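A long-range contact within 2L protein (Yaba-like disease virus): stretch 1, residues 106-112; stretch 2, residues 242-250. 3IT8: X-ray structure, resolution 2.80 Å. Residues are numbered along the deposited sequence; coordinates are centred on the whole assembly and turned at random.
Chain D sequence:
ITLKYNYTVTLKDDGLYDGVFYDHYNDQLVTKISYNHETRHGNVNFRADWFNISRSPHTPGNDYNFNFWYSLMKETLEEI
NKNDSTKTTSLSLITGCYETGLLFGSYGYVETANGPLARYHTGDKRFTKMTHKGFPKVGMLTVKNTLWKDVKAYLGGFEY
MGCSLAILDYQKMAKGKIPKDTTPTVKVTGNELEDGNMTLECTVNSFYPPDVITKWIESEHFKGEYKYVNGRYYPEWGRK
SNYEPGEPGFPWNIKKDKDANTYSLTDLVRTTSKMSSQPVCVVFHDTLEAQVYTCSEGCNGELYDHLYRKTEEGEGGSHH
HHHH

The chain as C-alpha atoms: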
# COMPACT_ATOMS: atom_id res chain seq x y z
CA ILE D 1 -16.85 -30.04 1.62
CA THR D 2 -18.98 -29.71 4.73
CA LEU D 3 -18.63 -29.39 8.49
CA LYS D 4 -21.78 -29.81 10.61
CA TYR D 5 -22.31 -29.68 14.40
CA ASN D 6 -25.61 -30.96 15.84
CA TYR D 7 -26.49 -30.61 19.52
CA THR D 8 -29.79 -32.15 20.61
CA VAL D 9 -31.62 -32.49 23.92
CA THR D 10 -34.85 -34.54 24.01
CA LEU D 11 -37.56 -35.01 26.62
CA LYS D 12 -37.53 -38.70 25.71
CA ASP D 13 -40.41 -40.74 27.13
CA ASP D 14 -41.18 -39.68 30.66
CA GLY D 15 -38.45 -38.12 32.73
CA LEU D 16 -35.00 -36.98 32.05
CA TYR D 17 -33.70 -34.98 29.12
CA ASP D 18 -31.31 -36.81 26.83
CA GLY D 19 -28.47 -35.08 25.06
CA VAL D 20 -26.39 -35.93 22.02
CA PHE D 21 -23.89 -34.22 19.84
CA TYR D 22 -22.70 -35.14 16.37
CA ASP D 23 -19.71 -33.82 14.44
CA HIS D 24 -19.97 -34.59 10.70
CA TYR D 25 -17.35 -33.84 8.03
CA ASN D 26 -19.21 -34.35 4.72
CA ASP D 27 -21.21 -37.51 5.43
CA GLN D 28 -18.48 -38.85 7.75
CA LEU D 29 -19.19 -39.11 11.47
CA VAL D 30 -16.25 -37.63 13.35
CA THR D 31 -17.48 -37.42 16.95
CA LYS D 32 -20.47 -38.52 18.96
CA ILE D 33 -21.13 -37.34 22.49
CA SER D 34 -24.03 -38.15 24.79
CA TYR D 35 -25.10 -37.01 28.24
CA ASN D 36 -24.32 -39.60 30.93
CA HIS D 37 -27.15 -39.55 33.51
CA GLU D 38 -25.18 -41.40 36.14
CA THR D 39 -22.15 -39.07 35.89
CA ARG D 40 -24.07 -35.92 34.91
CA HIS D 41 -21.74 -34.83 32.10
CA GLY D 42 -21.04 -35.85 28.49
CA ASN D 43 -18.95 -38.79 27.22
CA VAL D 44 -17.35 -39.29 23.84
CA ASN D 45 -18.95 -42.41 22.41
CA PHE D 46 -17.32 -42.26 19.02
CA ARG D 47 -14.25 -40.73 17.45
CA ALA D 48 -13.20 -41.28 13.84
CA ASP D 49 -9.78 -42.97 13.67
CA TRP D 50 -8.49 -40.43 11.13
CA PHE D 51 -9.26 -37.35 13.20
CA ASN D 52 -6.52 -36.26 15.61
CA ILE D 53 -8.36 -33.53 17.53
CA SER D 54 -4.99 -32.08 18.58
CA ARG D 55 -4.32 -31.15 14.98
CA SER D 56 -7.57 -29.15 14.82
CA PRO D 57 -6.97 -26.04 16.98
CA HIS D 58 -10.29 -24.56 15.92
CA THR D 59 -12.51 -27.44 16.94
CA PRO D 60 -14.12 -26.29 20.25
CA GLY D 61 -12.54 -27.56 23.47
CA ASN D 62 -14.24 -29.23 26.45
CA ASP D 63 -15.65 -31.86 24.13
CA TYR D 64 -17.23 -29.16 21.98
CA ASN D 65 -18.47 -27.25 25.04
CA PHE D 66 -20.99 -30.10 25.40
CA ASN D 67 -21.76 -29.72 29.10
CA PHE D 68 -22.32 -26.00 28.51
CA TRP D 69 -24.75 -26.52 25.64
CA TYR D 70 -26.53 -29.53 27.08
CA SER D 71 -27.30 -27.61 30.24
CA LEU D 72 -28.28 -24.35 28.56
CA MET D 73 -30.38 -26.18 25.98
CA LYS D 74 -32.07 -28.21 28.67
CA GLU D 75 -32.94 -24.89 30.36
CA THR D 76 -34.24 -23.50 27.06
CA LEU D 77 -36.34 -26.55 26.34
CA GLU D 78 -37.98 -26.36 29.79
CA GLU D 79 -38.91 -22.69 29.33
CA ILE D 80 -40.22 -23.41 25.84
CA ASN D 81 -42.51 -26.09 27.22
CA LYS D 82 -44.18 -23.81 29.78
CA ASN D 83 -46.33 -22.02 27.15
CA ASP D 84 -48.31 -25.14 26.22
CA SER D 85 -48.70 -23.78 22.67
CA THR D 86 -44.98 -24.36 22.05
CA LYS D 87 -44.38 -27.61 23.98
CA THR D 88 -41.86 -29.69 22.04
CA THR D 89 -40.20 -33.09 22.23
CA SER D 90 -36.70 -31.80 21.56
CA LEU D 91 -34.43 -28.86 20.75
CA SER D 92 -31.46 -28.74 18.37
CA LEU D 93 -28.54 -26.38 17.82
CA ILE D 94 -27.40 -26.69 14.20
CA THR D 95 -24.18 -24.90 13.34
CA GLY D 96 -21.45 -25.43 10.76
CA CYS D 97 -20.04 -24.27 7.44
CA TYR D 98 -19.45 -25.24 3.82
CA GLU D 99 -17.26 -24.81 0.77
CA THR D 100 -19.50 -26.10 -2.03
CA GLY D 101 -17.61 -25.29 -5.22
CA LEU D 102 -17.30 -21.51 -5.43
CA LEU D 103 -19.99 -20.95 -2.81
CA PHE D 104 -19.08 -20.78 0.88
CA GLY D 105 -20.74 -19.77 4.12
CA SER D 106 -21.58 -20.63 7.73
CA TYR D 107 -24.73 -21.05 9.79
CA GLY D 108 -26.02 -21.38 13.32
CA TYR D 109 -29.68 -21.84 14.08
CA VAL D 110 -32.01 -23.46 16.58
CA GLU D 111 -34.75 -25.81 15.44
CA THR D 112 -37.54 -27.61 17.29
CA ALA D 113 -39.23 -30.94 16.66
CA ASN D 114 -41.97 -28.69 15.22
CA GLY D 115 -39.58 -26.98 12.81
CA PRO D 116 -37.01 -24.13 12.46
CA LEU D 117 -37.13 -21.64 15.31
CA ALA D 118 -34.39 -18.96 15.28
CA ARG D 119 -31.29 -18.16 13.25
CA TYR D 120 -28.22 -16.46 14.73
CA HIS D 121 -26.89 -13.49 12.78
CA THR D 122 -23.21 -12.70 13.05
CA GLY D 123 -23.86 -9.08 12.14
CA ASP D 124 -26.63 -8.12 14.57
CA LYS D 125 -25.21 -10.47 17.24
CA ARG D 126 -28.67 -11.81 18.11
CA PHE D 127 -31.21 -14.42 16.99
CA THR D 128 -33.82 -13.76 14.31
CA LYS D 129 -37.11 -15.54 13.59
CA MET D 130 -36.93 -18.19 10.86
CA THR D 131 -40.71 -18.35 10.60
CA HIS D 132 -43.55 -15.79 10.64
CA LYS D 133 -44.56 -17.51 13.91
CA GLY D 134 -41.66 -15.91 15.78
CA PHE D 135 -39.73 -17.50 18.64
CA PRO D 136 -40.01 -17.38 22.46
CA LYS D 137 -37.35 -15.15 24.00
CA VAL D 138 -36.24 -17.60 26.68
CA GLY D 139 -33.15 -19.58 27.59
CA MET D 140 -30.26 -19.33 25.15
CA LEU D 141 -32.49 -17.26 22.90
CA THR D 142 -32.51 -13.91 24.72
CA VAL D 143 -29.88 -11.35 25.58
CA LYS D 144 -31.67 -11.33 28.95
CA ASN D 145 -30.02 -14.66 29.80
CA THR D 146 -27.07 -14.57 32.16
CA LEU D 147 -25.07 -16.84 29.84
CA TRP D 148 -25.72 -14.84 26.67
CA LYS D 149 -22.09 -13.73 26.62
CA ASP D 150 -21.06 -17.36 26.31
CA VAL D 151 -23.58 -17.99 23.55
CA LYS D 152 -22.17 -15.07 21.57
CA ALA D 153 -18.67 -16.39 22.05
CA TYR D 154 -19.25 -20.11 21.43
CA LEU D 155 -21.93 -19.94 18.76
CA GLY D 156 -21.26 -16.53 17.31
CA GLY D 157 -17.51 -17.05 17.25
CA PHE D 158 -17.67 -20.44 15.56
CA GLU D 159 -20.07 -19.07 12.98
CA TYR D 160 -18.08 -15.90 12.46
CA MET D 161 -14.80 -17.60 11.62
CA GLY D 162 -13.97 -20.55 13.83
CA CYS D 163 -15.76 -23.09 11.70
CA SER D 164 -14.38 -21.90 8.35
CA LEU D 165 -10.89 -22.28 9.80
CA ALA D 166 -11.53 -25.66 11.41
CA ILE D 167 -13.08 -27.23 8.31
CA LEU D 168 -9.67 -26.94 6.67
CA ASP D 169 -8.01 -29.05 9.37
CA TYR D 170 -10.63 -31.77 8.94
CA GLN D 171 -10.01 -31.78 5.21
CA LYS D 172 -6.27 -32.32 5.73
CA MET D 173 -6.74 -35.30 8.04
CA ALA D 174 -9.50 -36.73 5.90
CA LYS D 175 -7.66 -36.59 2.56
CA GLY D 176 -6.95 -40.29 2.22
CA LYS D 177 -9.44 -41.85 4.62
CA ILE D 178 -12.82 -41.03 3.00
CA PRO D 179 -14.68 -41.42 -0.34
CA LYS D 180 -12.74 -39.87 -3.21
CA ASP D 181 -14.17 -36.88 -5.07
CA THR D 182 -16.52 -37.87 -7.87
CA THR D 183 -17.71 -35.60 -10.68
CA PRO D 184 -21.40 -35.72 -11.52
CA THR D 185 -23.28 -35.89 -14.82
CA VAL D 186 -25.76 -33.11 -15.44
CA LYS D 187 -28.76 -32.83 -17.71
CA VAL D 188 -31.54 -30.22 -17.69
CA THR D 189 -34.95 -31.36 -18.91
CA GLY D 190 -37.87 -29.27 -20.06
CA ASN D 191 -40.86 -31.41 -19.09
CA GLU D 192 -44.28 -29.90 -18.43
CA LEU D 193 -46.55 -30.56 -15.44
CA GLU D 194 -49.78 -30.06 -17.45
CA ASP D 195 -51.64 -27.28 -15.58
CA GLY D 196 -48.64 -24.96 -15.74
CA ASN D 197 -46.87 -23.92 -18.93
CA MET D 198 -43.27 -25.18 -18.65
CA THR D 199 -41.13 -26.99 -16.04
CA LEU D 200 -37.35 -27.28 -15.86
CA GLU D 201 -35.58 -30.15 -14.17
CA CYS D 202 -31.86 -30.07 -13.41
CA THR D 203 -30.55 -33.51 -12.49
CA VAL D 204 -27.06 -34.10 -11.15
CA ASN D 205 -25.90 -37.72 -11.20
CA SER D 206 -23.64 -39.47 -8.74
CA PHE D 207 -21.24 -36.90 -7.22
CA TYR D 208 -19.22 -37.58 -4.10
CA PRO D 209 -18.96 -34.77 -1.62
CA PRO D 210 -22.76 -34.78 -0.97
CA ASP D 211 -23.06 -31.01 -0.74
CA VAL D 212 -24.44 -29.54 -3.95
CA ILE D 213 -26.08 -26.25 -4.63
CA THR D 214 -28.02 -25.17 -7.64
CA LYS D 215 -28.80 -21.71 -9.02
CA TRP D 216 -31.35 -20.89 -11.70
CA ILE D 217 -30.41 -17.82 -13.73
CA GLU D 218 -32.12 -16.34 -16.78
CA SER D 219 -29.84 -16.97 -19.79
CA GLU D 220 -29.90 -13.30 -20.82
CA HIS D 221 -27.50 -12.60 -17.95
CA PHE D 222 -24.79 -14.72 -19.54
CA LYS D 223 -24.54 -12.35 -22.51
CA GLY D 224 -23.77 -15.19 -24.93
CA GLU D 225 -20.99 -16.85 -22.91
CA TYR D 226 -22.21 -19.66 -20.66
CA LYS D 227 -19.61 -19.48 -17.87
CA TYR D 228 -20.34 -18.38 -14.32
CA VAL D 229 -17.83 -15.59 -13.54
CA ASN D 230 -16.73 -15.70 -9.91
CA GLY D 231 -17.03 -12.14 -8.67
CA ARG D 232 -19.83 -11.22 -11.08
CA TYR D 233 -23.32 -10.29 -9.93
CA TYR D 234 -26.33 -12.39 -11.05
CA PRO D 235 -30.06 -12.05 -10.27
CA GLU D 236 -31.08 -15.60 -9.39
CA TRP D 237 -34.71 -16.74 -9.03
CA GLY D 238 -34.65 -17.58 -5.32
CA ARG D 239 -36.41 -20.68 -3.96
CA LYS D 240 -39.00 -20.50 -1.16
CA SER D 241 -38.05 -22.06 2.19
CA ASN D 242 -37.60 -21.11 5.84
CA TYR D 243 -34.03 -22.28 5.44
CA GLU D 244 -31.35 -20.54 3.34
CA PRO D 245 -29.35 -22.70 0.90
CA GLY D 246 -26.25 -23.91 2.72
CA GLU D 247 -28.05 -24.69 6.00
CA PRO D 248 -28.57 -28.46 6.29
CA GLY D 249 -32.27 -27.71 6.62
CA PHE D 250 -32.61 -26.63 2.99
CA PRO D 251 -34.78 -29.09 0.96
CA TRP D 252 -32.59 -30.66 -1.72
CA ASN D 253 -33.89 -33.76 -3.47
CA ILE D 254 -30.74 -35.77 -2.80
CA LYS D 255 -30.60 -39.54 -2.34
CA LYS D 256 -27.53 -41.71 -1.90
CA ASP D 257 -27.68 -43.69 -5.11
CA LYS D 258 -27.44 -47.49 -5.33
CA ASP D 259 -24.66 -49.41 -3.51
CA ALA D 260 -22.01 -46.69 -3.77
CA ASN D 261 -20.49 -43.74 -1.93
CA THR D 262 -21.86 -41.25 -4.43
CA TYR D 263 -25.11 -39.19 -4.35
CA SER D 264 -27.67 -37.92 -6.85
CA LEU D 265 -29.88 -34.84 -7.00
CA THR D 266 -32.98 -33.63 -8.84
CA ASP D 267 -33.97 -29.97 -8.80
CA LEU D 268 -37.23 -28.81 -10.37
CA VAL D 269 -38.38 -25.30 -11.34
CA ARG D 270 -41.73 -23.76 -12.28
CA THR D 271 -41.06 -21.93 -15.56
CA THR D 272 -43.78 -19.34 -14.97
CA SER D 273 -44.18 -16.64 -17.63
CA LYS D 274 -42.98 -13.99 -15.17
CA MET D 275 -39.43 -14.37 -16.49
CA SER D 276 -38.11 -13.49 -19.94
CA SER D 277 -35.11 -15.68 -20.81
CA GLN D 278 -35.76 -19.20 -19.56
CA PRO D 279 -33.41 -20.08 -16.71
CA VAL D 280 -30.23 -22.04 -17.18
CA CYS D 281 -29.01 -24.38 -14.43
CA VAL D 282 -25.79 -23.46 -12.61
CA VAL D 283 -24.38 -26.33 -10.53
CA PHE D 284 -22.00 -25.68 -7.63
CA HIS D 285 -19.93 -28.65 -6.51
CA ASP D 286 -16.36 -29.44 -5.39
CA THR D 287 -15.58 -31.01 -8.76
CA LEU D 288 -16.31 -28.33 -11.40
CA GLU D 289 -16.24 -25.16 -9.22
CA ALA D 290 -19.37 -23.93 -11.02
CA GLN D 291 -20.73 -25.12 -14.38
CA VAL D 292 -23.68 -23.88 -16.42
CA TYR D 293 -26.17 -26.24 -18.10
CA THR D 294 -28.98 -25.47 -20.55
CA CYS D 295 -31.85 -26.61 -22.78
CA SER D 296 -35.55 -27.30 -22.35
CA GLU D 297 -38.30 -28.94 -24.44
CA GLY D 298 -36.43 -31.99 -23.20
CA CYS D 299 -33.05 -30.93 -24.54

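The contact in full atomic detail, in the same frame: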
# COMPACT_ATOMS: atom_id res chain seq x y z
N SER D 106 -21.45 -19.97 6.44
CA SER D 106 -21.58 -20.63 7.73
C SER D 106 -22.98 -20.40 8.27
O SER D 106 -23.68 -19.50 7.82
CB SER D 106 -20.55 -20.10 8.71
OG SER D 106 -20.83 -18.76 9.06
N TYR D 107 -23.40 -21.20 9.25
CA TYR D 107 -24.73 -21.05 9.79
C TYR D 107 -24.77 -21.45 11.24
O TYR D 107 -23.86 -22.11 11.74
CB TYR D 107 -25.72 -21.91 8.99
CG TYR D 107 -25.26 -23.35 8.87
CD1 TYR D 107 -25.48 -24.26 9.90
CD2 TYR D 107 -24.52 -23.77 7.76
CE1 TYR D 107 -24.97 -25.54 9.83
CE2 TYR D 107 -24.01 -25.06 7.70
CZ TYR D 107 -24.24 -25.93 8.74
OH TYR D 107 -23.71 -27.18 8.67
N GLY D 108 -25.84 -21.05 11.92
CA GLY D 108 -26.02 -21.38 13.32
C GLY D 108 -27.45 -21.05 13.63
O GLY D 108 -27.81 -19.87 13.70
N TYR D 109 -28.29 -22.06 13.77
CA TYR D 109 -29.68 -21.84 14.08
C TYR D 109 -30.22 -22.87 15.05
O TYR D 109 -29.58 -23.90 15.29
CB TYR D 109 -30.50 -21.84 12.80
CG TYR D 109 -30.44 -23.14 12.04
CD1 TYR D 109 -31.34 -24.18 12.31
CD2 TYR D 109 -29.54 -23.30 10.98
CE1 TYR D 109 -31.35 -25.33 11.53
CE2 TYR D 109 -29.54 -24.46 10.20
CZ TYR D 109 -30.45 -25.46 10.48
OH TYR D 109 -30.47 -26.59 9.68
N VAL D 110 -31.38 -22.58 15.62
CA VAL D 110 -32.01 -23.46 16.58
C VAL D 110 -33.31 -23.95 16.00
O VAL D 110 -34.13 -23.14 15.59
CB VAL D 110 -32.29 -22.70 17.90
CG1 VAL D 110 -33.19 -23.53 18.81
CG2 VAL D 110 -30.99 -22.39 18.61
N GLU D 111 -33.49 -25.27 15.93
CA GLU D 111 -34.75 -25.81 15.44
C GLU D 111 -35.41 -26.67 16.52
O GLU D 111 -34.76 -27.12 17.46
CB GLU D 111 -34.57 -26.62 14.15
CG GLU D 111 -33.56 -27.71 14.25
CD GLU D 111 -33.45 -28.48 12.95
OE1 GLU D 111 -33.50 -27.84 11.87
OE2 GLU D 111 -33.30 -29.72 13.01
N THR D 112 -36.71 -26.86 16.36
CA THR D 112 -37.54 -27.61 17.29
C THR D 112 -38.10 -28.82 16.57
O THR D 112 -38.00 -28.91 15.35
CB THR D 112 -38.67 -26.68 17.80
OG1 THR D 112 -38.32 -26.17 19.09
CG2 THR D 112 -39.99 -27.39 17.85
N ASN D 242 -37.94 -21.81 4.61
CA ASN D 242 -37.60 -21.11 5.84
C ASN D 242 -36.09 -21.17 6.05
O ASN D 242 -35.52 -20.40 6.83
CB ASN D 242 -38.30 -21.74 7.03
CG ASN D 242 -39.77 -21.47 7.03
OD1 ASN D 242 -40.19 -20.32 6.86
ND2 ASN D 242 -40.57 -22.51 7.21
N TYR D 243 -35.46 -22.10 5.35
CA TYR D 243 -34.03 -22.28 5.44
C TYR D 243 -33.38 -21.57 4.25
O TYR D 243 -34.01 -21.39 3.21
CB TYR D 243 -33.68 -23.77 5.40
CG TYR D 243 -34.18 -24.56 6.57
CD1 TYR D 243 -35.40 -25.23 6.51
CD2 TYR D 243 -33.45 -24.62 7.76
CE1 TYR D 243 -35.88 -25.95 7.62
CE2 TYR D 243 -33.92 -25.33 8.86
CZ TYR D 243 -35.14 -25.99 8.78
OH TYR D 243 -35.62 -26.68 9.86
N GLU D 244 -32.11 -21.19 4.41
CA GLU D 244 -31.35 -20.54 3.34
C GLU D 244 -30.43 -21.62 2.78
O GLU D 244 -29.90 -22.42 3.54
CB GLU D 244 -30.50 -19.41 3.90
CG GLU D 244 -31.24 -18.45 4.80
CD GLU D 244 -30.30 -17.51 5.52
OE1 GLU D 244 -29.34 -18.00 6.17
OE2 GLU D 244 -30.51 -16.28 5.45
N PRO D 245 -30.24 -21.67 1.45
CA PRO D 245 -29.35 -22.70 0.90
C PRO D 245 -28.00 -22.67 1.61
O PRO D 245 -27.43 -21.60 1.82
CB PRO D 245 -29.26 -22.34 -0.58
CG PRO D 245 -29.61 -20.88 -0.61
CD PRO D 245 -30.72 -20.78 0.38
N GLY D 246 -27.50 -23.84 1.98
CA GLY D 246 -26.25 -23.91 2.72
C GLY D 246 -26.52 -24.52 4.10
O GLY D 246 -25.71 -25.30 4.61
N GLU D 247 -27.65 -24.15 4.70
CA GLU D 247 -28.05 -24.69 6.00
C GLU D 247 -28.51 -26.12 5.72
O GLU D 247 -29.23 -26.37 4.75
CB GLU D 247 -29.21 -23.88 6.60
CG GLU D 247 -28.95 -22.39 6.69
CD GLU D 247 -30.08 -21.59 7.36
OE1 GLU D 247 -31.26 -21.83 7.04
OE2 GLU D 247 -29.80 -20.70 8.19
N PRO D 248 -28.11 -27.10 6.56
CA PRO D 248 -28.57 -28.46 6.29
C PRO D 248 -30.09 -28.61 6.16
O PRO D 248 -30.58 -29.56 5.54
CB PRO D 248 -27.97 -29.28 7.44
CG PRO D 248 -27.66 -28.28 8.50
CD PRO D 248 -27.20 -27.07 7.72
N GLY D 249 -30.83 -27.65 6.70
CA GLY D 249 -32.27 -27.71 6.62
C GLY D 249 -32.89 -27.41 5.26
O GLY D 249 -34.09 -27.61 5.08
N PHE D 250 -32.09 -26.94 4.31
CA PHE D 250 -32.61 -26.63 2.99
C PHE D 250 -33.00 -27.90 2.25
O PHE D 250 -32.20 -28.84 2.15
CB PHE D 250 -31.58 -25.85 2.18
CG PHE D 250 -32.19 -25.07 1.07
CD1 PHE D 250 -32.87 -23.89 1.33
CD2 PHE D 250 -32.14 -25.54 -0.23
CE1 PHE D 250 -33.50 -23.19 0.31
CE2 PHE D 250 -32.76 -24.85 -1.27
CZ PHE D 250 -33.45 -23.67 -0.99

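A β-strand presents alternate side chains to the same side, and a loop can pack against that side without extending the sheet. The contact between residues 106-112 and 242-250 of the 2L protein illustrates the principle. Tyr107, Tyr109 and Glu111 direct their CA-to-CB bonds toward the loop, whereas Gly108 between the tyrosines contributes nothing to the contact. No backbone-to-backbone hydrogen bond joins the stretches; even at Tyr107 and Glu247 the CA atoms lie 6.2 Å apart, and side chains fill the space between.

Tyr109 covers the most surface and sits at the centre. The edge of the Tyr243 ring is directed toward its face in an offset edge-to-face pair, with centroids 5.6 Å apart and planes at 63°, an arrangement that sets ring hydrogens against π-electron density. Glu247 also packs here through its aliphatic part, its CB 3.7 Å from Tyr109 CE2. The Tyr109 hydroxyl reaches the loop backbone, where Gly249 N donates a weak hydrogen bond to Tyr109 OH at 3.2 Å; the N-H...O angle of 122° is far from linear. Gly249 suits this crowded site, since a CB would fall about 2.1 Å from Tyr243 CE2.

Tyr107 offers a ring face to Pro248, whose CD lies 3.6 Å from the ring centroid, close to the ring normal. This is a CH-π contact, favoured because the CD hydrogens of proline, next to the ring nitrogen, are slightly polarised. The type I turn from Glu247 to Phe250, closed by Phe250 N donating to Glu247 O at 2.9 Å, carries both Pro248 and Gly249 and so serves both tyrosines.

Farther along the strand, the contact becomes polar: Tyr243 OH donates a hydrogen bond to Glu111 OE1 at 3.1 Å. Tyr243 thus combines aromatic packing with a polar tether.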